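Local structure of malonyl coenzyme A-acyl carrier protein transacylase (Helicobacter pylori, 2H1Y) at residues A[179-182]-A[183-186]; A[256-259]-A[260-264]. The protein probably catalyses transfer of the malonyl group from malonyl-CoA to holo acyl carrier protein, giving malonyl-ACP and free CoA. All coordinates share one frame; numbering follows the deposited sequence.

Interaction 1: A[179-182]-A[183-186]; sequences AGVK and DDLK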
ATOM      1  N   ALA A 179      13.133  -9.940   0.249  1.00 45.24           N
ATOM      2  CA  ALA A 179      13.755  -8.934   1.104  1.00 45.95           C
ATOM      3  C   ALA A 179      14.997  -9.502   1.760  1.00 46.90           C
ATOM      4  O   ALA A 179      15.102 -10.708   1.956  1.00 46.71           O
ATOM      5  CB  ALA A 179      12.786  -8.435   2.134  1.00 45.06           C
ATOM      6  N   GLY A 180      15.946  -8.632   2.089  1.00 48.45           N
ATOM      7  CA  GLY A 180      17.143  -9.078   2.783  1.00 49.82           C
ATOM      8  C   GLY A 180      18.395  -8.244   2.625  1.00 51.05           C
ATOM      9  O   GLY A 180      18.337  -7.048   2.305  1.00 50.82           O
ATOM     10  N   VAL A 181      19.533  -8.887   2.895  1.00 52.14           N
ATOM     11  CA  VAL A 181      20.826  -8.239   2.775  1.00 53.19           C
ATOM     12  C   VAL A 181      21.145  -8.245   1.295  1.00 53.90           C
ATOM     13  O   VAL A 181      21.046  -9.282   0.625  1.00 53.58           O
ATOM     14  CB  VAL A 181      21.935  -8.949   3.614  1.00 53.36           C
ATOM     15  CG1 VAL A 181      23.281  -8.262   3.433  1.00 52.80           C
ATOM     16  CG2 VAL A 181      21.558  -8.991   5.088  1.00 52.27           C
ATOM     17  N   LYS A 182      21.477  -7.061   0.796  1.00 55.10           N
ATOM     18  CA  LYS A 182      21.730  -6.832  -0.614  1.00 56.29           C
ATOM     19  C   LYS A 182      22.561  -7.943  -1.229  1.00 57.15           C
ATOM     20  O   LYS A 182      22.051  -8.712  -2.032  1.00 57.82           O
ATOM     21  CB  LYS A 182      22.409  -5.479  -0.817  1.00 56.35           C
ATOM     22  CG  LYS A 182      22.764  -5.185  -2.260  1.00 57.29           C
ATOM     23  CD  LYS A 182      21.574  -4.651  -3.004  1.00 57.93           C
ATOM     24  CE  LYS A 182      21.759  -3.183  -3.285  1.00 58.40           C
ATOM     25  NZ  LYS A 182      22.253  -3.044  -4.663  1.00 57.36           N
ATOM     26  N   ASP A 183      23.823  -8.053  -0.831  1.00 58.22           N
ATOM     27  CA  ASP A 183      24.733  -9.006  -1.465  1.00 59.29           C
ATOM     28  C   ASP A 183      24.139 -10.397  -1.483  1.00 59.53           C
ATOM     29  O   ASP A 183      24.298 -11.119  -2.468  1.00 60.15           O
ATOM     30  CB  ASP A 183      26.103  -9.031  -0.779  1.00 59.67           C
ATOM     31  CG  ASP A 183      26.766  -7.659  -0.721  1.00 61.84           C
ATOM     32  OD1 ASP A 183      27.463  -7.410   0.283  1.00 65.23           O
ATOM     33  OD2 ASP A 183      26.607  -6.831  -1.657  1.00 63.23           O
ATOM     34  N   ASP A 184      23.449 -10.762  -0.405  1.00 59.80           N
ATOM     35  CA  ASP A 184      22.825 -12.076  -0.284  1.00 60.14           C
ATOM     36  C   ASP A 184      21.717 -12.299  -1.318  1.00 60.51           C
ATOM     37  O   ASP A 184      21.496 -13.428  -1.744  1.00 60.95           O
ATOM     38  CB  ASP A 184      22.283 -12.281   1.134  1.00 60.47           C
ATOM     39  CG  ASP A 184      23.376 -12.568   2.150  1.00 60.32           C
ATOM     40  OD1 ASP A 184      23.862 -13.719   2.176  1.00 60.88           O
ATOM     41  OD2 ASP A 184      23.732 -11.664   2.937  1.00 59.67           O
ATOM     42  N   LEU A 185      21.034 -11.223  -1.713  1.00 60.90           N
ATOM     43  CA  LEU A 185      20.029 -11.252  -2.787  1.00 61.36           C
ATOM     44  C   LEU A 185      20.714 -11.210  -4.152  1.00 62.42           C
ATOM     45  O   LEU A 185      20.476 -12.048  -5.046  1.00 62.07           O
ATOM     46  CB  LEU A 185      19.102 -10.034  -2.678  1.00 60.74           C
ATOM     47  CG  LEU A 185      18.119  -9.891  -1.520  1.00 59.11           C
ATOM     48  CD1 LEU A 185      17.624  -8.457  -1.428  1.00 56.52           C
ATOM     49  CD2 LEU A 185      16.959 -10.856  -1.693  1.00 56.80           C
ATOM     50  N   LYS A 186      21.559 -10.192  -4.279  1.00 63.53           N
ATOM     51  CA  LYS A 186      22.376  -9.890  -5.441  1.00 64.88           C
ATOM     52  C   LYS A 186      23.359 -11.027  -5.722  1.00 64.85           C
ATOM     53  O   LYS A 186      24.399 -10.797  -6.335  1.00 65.89           O
ATOM     54  CB  LYS A 186      23.148  -8.600  -5.107  1.00 64.98           C
ATOM     55  CG  LYS A 186      23.612  -7.697  -6.247  1.00 66.18           C
ATOM     56  CD  LYS A 186      24.364  -6.471  -5.659  1.00 66.29           C
ATOM     57  CE  LYS A 186      25.168  -5.704  -6.719  1.00 68.94           C
ATOM     58  NZ  LYS A 186      26.368  -6.460  -7.223  1.00 68.82           N
TER
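Val181 and Leu185 are joined by a backbone bond where the chain turns from strand 175-179 into a short helix. Leu185 N donates to Val181 O at 3.0 Å. Lys186 N reaches Lys182 O at 2.7 Å and is straight, with an N-H...O angle of 168°. Leu185 N adds a weak bond to Lys182 O, so that oxygen takes two N-H groups. Gly180 makes the corner with a phi of 155°, a value suited to glycine.

The Leu185 side chain folds back over the corner. Its CG is anti to its own carbonyl carbon (chi1 -68°). This sets Leu185 CD1 against Gly180 N at 3.9 Å and Leu185 CD2 near Ala179 O at 4.1 Å. Leu185 also packs on Val165, Met145 and Phe202 of the four-stranded antiparallel sheet. Val181 and Asp184 lie side by side and point the same way. Asp184 OD2 comes 3.3 Å from Val181 CB. The chains of Lys182 and Lys186 cross at a slant, with Lys182 CG 4.0 Å from Lys186 CD. Their amines do not touch. Lys182 makes a cation-pi contact with Phe202.

The corner is the beta-to-alpha connection after strand 175-179, with Val181 as N-cap. It leads from the third strand to the second helical part of the ferredoxin-like small subdomain, as in other FabD enzymes.

Interaction 2: A[256-259]-A[260-264]; sequences LSLQ and LTQPV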
ATOM      1  N   LEU A 256      -2.001  -4.778  11.686  1.00 50.21           N
ATOM      2  CA  LEU A 256      -1.062  -3.803  11.128  1.00 49.79           C
ATOM      3  C   LEU A 256       0.329  -3.950  11.739  1.00 50.08           C
ATOM      4  O   LEU A 256       1.297  -3.466  11.153  1.00 50.68           O
ATOM      5  CB  LEU A 256      -1.565  -2.364  11.292  1.00 49.35           C
ATOM      6  CG  LEU A 256      -2.754  -1.905  10.435  1.00 49.70           C
ATOM      7  CD1 LEU A 256      -3.167  -0.479  10.743  1.00 48.14           C
ATOM      8  CD2 LEU A 256      -2.485  -2.052   8.917  1.00 50.11           C
ATOM      9  N   SER A 257       0.432  -4.614  12.901  1.00 49.76           N
ATOM     10  CA  SER A 257       1.735  -4.889  13.544  1.00 50.00           C
ATOM     11  C   SER A 257       2.395  -6.019  12.801  1.00 49.63           C
ATOM     12  O   SER A 257       3.514  -5.909  12.313  1.00 50.02           O
ATOM     13  CB  SER A 257       1.580  -5.394  14.987  1.00 50.15           C
ATOM     14  OG  SER A 257       1.111  -4.421  15.897  1.00 52.82           O
ATOM     15  N   LEU A 258       1.662  -7.117  12.750  1.00 49.06           N
ATOM     16  CA  LEU A 258       2.138  -8.374  12.236  1.00 49.29           C
ATOM     17  C   LEU A 258       2.498  -8.285  10.742  1.00 48.74           C
ATOM     18  O   LEU A 258       3.448  -8.939  10.273  1.00 48.81           O
ATOM     19  CB  LEU A 258       1.046  -9.421  12.491  1.00 48.99           C
ATOM     20  CG  LEU A 258       1.412 -10.894  12.637  1.00 50.23           C
ATOM     21  CD1 LEU A 258       0.856 -11.724  11.459  1.00 50.06           C
ATOM     22  CD2 LEU A 258       2.923 -11.123  12.878  1.00 48.87           C
ATOM     23  N   GLN A 259       1.739  -7.466  10.019  1.00 47.76           N
ATOM     24  CA  GLN A 259       1.977  -7.197   8.612  1.00 47.35           C
ATOM     25  C   GLN A 259       3.465  -6.984   8.327  1.00 47.18           C
ATOM     26  O   GLN A 259       4.029  -7.644   7.447  1.00 47.10           O
ATOM     27  CB  GLN A 259       1.171  -5.967   8.189  1.00 47.16           C
ATOM     28  CG  GLN A 259       1.037  -5.800   6.692  1.00 46.32           C
ATOM     29  CD  GLN A 259       1.137  -4.362   6.283  1.00 44.75           C
ATOM     30  OE1 GLN A 259       2.095  -3.664   6.638  1.00 43.74           O
ATOM     31  NE2 GLN A 259       0.142  -3.896   5.548  1.00 42.79           N
ATOM     32  N   LEU A 260       4.084  -6.091   9.115  1.00 47.21           N
ATOM     33  CA  LEU A 260       5.479  -5.633   8.957  1.00 46.73           C
ATOM     34  C   LEU A 260       6.526  -6.728   8.853  1.00 45.94           C
ATOM     35  O   LEU A 260       7.548  -6.528   8.226  1.00 45.26           O
ATOM     36  CB  LEU A 260       5.868  -4.702  10.103  1.00 46.73           C
ATOM     37  CG  LEU A 260       4.965  -3.485  10.307  1.00 48.59           C
ATOM     38  CD1 LEU A 260       5.200  -2.881  11.673  1.00 47.56           C
ATOM     39  CD2 LEU A 260       5.170  -2.444   9.203  1.00 48.53           C
ATOM     40  N   THR A 261       6.282  -7.867   9.488  1.00 45.87           N
ATOM     41  CA  THR A 261       7.252  -8.965   9.464  1.00 45.90           C
ATOM     42  C   THR A 261       6.764 -10.163   8.661  1.00 45.75           C
ATOM     43  O   THR A 261       7.478 -11.145   8.524  1.00 45.92           O
ATOM     44  CB  THR A 261       7.745  -9.371  10.906  1.00 45.79           C
ATOM     45  OG1 THR A 261       6.669  -9.923  11.676  1.00 45.73           O
ATOM     46  CG2 THR A 261       8.259  -8.155  11.634  1.00 45.61           C
ATOM     47  N   GLN A 262       5.562 -10.060   8.101  1.00 46.45           N
ATOM     48  CA  GLN A 262       4.985 -11.145   7.288  1.00 47.30           C
ATOM     49  C   GLN A 262       4.819 -10.768   5.819  1.00 47.05           C
ATOM     50  O   GLN A 262       4.452  -9.631   5.511  1.00 47.75           O
ATOM     51  CB  GLN A 262       3.607 -11.572   7.826  1.00 47.79           C
ATOM     52  CG  GLN A 262       3.594 -12.192   9.220  1.00 50.20           C
ATOM     53  CD  GLN A 262       4.750 -13.128   9.449  1.00 53.71           C
ATOM     54  OE1 GLN A 262       5.663 -12.817  10.223  1.00 57.82           O
ATOM     55  NE2 GLN A 262       4.746 -14.265   8.759  1.00 53.86           N
ATOM     56  N   PRO A 263       5.011 -11.740   4.912  1.00 46.58           N
ATOM     57  CA  PRO A 263       4.789 -11.510   3.494  1.00 46.42           C
ATOM     58  C   PRO A 263       3.444 -10.841   3.230  1.00 46.38           C
ATOM     59  O   PRO A 263       2.421 -11.216   3.829  1.00 46.34           O
ATOM     60  CB  PRO A 263       4.762 -12.921   2.915  1.00 46.60           C
ATOM     61  CG  PRO A 263       5.646 -13.695   3.810  1.00 46.88           C
ATOM     62  CD  PRO A 263       5.413 -13.132   5.182  1.00 46.73           C
ATOM     63  N   VAL A 264       3.458  -9.837   2.355  1.00 45.54           N
ATOM     64  CA  VAL A 264       2.231  -9.232   1.874  1.00 44.32           C
ATOM     65  C   VAL A 264       1.630 -10.254   0.927  1.00 44.02           C
ATOM     66  O   VAL A 264       2.211 -10.567  -0.117  1.00 43.96           O
ATOM     67  CB  VAL A 264       2.512  -7.888   1.163  1.00 44.41           C
ATOM     68  CG1 VAL A 264       1.270  -7.375   0.389  1.00 43.62           C
ATOM     69  CG2 VAL A 264       3.016  -6.870   2.160  1.00 42.33           C
TER
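Leu256 meets Leu260 through its backbone: Leu256 O lies 3.8 Å from Leu260 CG. The Leu256 side chain turns the other way, onto Val108 and Val111 of helix 105-116.

Ser257 O accepts Leu260 N at 3.3 Å. Leu260 CB, CG and CD1 all gather around the same oxygen, with CB at 3.4 Å from Ser257 O. Leu260 also packs on Phe221 of helix 218-228. The Ser257 hydroxyl is engaged by Val253 O and Gln222.

Leu258 O takes two N-H groups. Thr261 N lies 3.1 Å from Leu258 O, and Gln262 N gives that oxygen a weak second bond. This is the C-terminal end of helix 249-259, where successive i to i+3 bonds wind the last turn down and the final one closes a type I beta turn from Gln259 to Gln262. The Leu258 side chain, with CG anti to the backbone N (chi1 -154°), swings its end toward the turn. There Leu258 CD1 touches Gln262 CG at 3.6 Å, and the two side chains cross at a slant. Leu258 crosses Thr261 at about a right angle, with Leu258 CD2 4.1 Å from Thr261 OG1.

Gln259 O closes the turn by accepting Gln262 N at 2.9 Å. The same oxygen receives His210 ND1, consistent with the FabD family, where a backbone carbonyl holds the active-site histidine. The Gln259 amide is fixed at both ends: OE1 takes a bond from Arg129 NH2, and NE2 donates to Ser104 O and Glu107 OE2.

Overall arrangement
Interactions 1 and 2 do not touch. Their centres are 19 Å apart and their nearest atoms about 8 Å. Interaction 1 lies toward the outside, with its centre about 22 Å from the centre of the chain. Interaction 2 is further in, at about 12 Å. Strand 165-172 connects them. Ala179 packs on Ala168, and Val264 pairs through its backbone with Ala168 and Phe170. The segment 208-211 also lies between them: Ala179 touches Ala208 and Cys211, while His210 of the same segment faces interaction 2. Interaction 2 thus borders the probable active-site cleft between the two subdomains. Interaction 1 belongs to the small subdomain, further from that cleft.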